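Local coordinates for acetoacetate decarboxylase (Sphingomonas wittichii, PDB 5UPB) that is an acetoacetate decarboxylase-like lyase that probably acts on keto-acid or related carbonyl substrates through a Schiff-base intermediate, at the interface of chains A and B. Residues are numbered along the deposited sequence; one frame, centred on the assembly and turned at random. Chains: chain A/B, Acetoacetate decarboxylase.

The interface of chains A and B. Residues chain A 111, 122-123, 153-154; chain B 15, 108-109.
A:Arg153 and B:Glu108 form the salt bridge at the heart of this patch. The guanidinium grips the carboxylate side-on with two nitrogens: NE gives a hydrogen bond to OE2 of B:Glu108 (2.8 Å), met on the syn side, while NH2 reaches OE1 of B:Glu108 (3.0 Å) from above the carboxylate plane. The two flat groups are therefore twisted against each other, their planes 52° apart. The arginine chain runs extended from CG to NE, its CG anti to the backbone N (chi1 178°), which carries the guanidinium out toward the glutamate approaching from the opposite direction. Within chain A, CD of A:Lys122 over one guanidinium face and CE1 of A:His154 toward the rim of the other sandwich the group and help to orient it for B:Glu108. Each carboxylate oxygen takes a further donor. The backbone N of A:Ile123 bonds to OE2 of B:Glu108 on its anti side (2.9 Å), and the backbone N of B:Trp109 reaches OE1 of B:Glu108 at 2.8 Å through a strongly bent bond, so the carboxylate is held from both chains at the start of helix 108-116. With an alanine at B:Glu108, the A:Arg153 guanidinium is likely to lose its charged mate and the amide of A:Ile123 this acceptor.

Beside the salt bridge, the indole NE1 of B:Trp109 donates to the imidazole NE2 of A:His154 (3.1 Å), a bent bond of 136° at the hydrogen. The rings meet by their edges, planes steeply inclined, the indole nitrogen tilted somewhat from the imidazole plane. Water 1 links NE2 of A:His154 to OE1 of B:Glu108.

Among apolar contacts, CG1 of A:Ile123 packs against CB of B:Glu108 at 3.6 Å. CG of A:Lys122 lies 4.0 Å from CD1 of B:Leu15 as the side chains pass antiparallel.

In the deposited assembly, the patch packs the start of one chain's helix 108-116 against the other's strand 121-123, beside the probable Schiff-base lysine preceding A:Lys122, and may help to shape the active-site region.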
loop_
_atom_site.group_PDB
_atom_site.type_symbol
_atom_site.label_atom_id
_atom_site.label_comp_id
_atom_site.label_asym_id
_atom_site.label_seq_id
_atom_site.Cartn_x
_atom_site.Cartn_y
_atom_site.Cartn_z
ATOM N N LEU A 111 -3.083 -12.452 -9.399
ATOM C CA LEU A 111 -4.163 -13.170 -8.743
ATOM C C LEU A 111 -5.108 -13.794 -9.763
ATOM O O LEU A 111 -5.461 -14.986 -9.675
ATOM C CB LEU A 111 -4.901 -12.226 -7.798
ATOM C CG LEU A 111 -6.053 -12.866 -7.026
ATOM C CD1 LEU A 111 -6.220 -12.091 -5.734
ATOM C CD2 LEU A 111 -7.305 -12.861 -7.851
ATOM N N LYS A 122 -4.927 -14.919 -2.921
ATOM C CA LYS A 122 -5.441 -13.697 -2.313
ATOM C C LYS A 122 -4.399 -12.593 -2.488
ATOM O O LYS A 122 -3.249 -12.841 -2.906
ATOM C CB LYS A 122 -5.724 -13.921 -0.831
ATOM C CG LYS A 122 -6.831 -14.961 -0.560
ATOM C CD LYS A 122 -7.033 -15.145 0.960
ATOM C CE LYS A 122 -8.096 -16.122 1.250
ATOM N NZ LYS A 122 -8.166 -16.424 2.736
ATOM N N ILE A 123 -4.801 -11.364 -2.164
ATOM C CA ILE A 123 -3.886 -10.238 -2.162
ATOM C C ILE A 123 -3.308 -10.084 -0.768
ATOM O O ILE A 123 -4.049 -10.000 0.224
ATOM C CB ILE A 123 -4.571 -8.930 -2.565
ATOM C CG1 ILE A 123 -5.054 -8.961 -4.011
ATOM C CG2 ILE A 123 -3.571 -7.747 -2.281
ATOM C CD1 ILE A 123 -3.900 -9.015 -5.033
ATOM N N ARG A 153 -1.630 -9.990 5.596
ATOM C CA ARG A 153 -2.884 -9.596 4.974
ATOM C C ARG A 153 -3.830 -9.095 6.049
ATOM O O ARG A 153 -3.905 -9.683 7.131
ATOM C CB ARG A 153 -3.506 -10.769 4.206
ATOM C CG ARG A 153 -4.859 -10.434 3.558
ATOM C CD ARG A 153 -5.333 -11.573 2.626
ATOM N NE ARG A 153 -6.639 -11.307 2.027
ATOM C CZ ARG A 153 -7.807 -11.622 2.593
ATOM N NH1 ARG A 153 -7.859 -12.243 3.777
ATOM N NH2 ARG A 153 -8.947 -11.319 1.969
ATOM N N HIS A 154 -4.547 -7.997 5.753
ATOM C CA HIS A 154 -5.568 -7.439 6.662
ATOM C C HIS A 154 -4.967 -7.059 8.009
ATOM O O HIS A 154 -5.663 -6.990 9.025
ATOM C CB HIS A 154 -6.726 -8.413 6.858
ATOM C CG HIS A 154 -7.700 -8.432 5.720
ATOM N ND1 HIS A 154 -8.694 -9.388 5.608
ATOM C CD2 HIS A 154 -7.831 -7.622 4.645
ATOM C CE1 HIS A 154 -9.404 -9.151 4.521
ATOM N NE2 HIS A 154 -8.894 -8.093 3.912
ATOM N N LEU B 15 -12.609 -16.416 0.577
ATOM C CA LEU B 15 -12.717 -14.986 0.307
ATOM C C LEU B 15 -14.165 -14.515 0.316
ATOM O O LEU B 15 -14.492 -13.454 0.871
ATOM C CB LEU B 15 -12.076 -14.708 -1.043
ATOM C CG LEU B 15 -11.328 -13.442 -1.336
ATOM C CD1 LEU B 15 -10.369 -13.072 -0.219
ATOM C CD2 LEU B 15 -10.620 -13.724 -2.647
ATOM N N GLU B 108 -9.542 -7.281 -2.221
ATOM C CA GLU B 108 -9.802 -8.284 -3.252
ATOM C C GLU B 108 -11.040 -9.108 -2.954
ATOM O O GLU B 108 -11.608 -9.693 -3.886
ATOM C CB GLU B 108 -8.573 -9.218 -3.466
ATOM C CG GLU B 108 -8.513 -10.485 -2.639
ATOM C CD GLU B 108 -8.210 -10.243 -1.181
ATOM O OE1 GLU B 108 -9.016 -9.573 -0.499
ATOM O OE2 GLU B 108 -7.167 -10.741 -0.698
ATOM N N TRP B 109 -11.483 -9.182 -1.697
ATOM C CA TRP B 109 -12.764 -9.849 -1.460
ATOM C C TRP B 109 -13.902 -9.103 -2.122
ATOM O O TRP B 109 -14.864 -9.737 -2.590
ATOM C CB TRP B 109 -13.040 -10.039 0.037
ATOM C CG TRP B 109 -12.665 -8.881 0.960
ATOM C CD1 TRP B 109 -11.464 -8.708 1.609
ATOM C CD2 TRP B 109 -13.506 -7.799 1.392
ATOM N NE1 TRP B 109 -11.494 -7.566 2.379
ATOM C CE2 TRP B 109 -12.731 -6.992 2.265
ATOM C CE3 TRP B 109 -14.833 -7.429 1.124
ATOM C CZ2 TRP B 109 -13.228 -5.842 2.865
ATOM C CZ3 TRP B 109 -15.329 -6.264 1.722
ATOM C CH2 TRP B 109 -14.526 -5.482 2.577
HETATM O O HOH W 1 -8.226 -7.801 1.263
#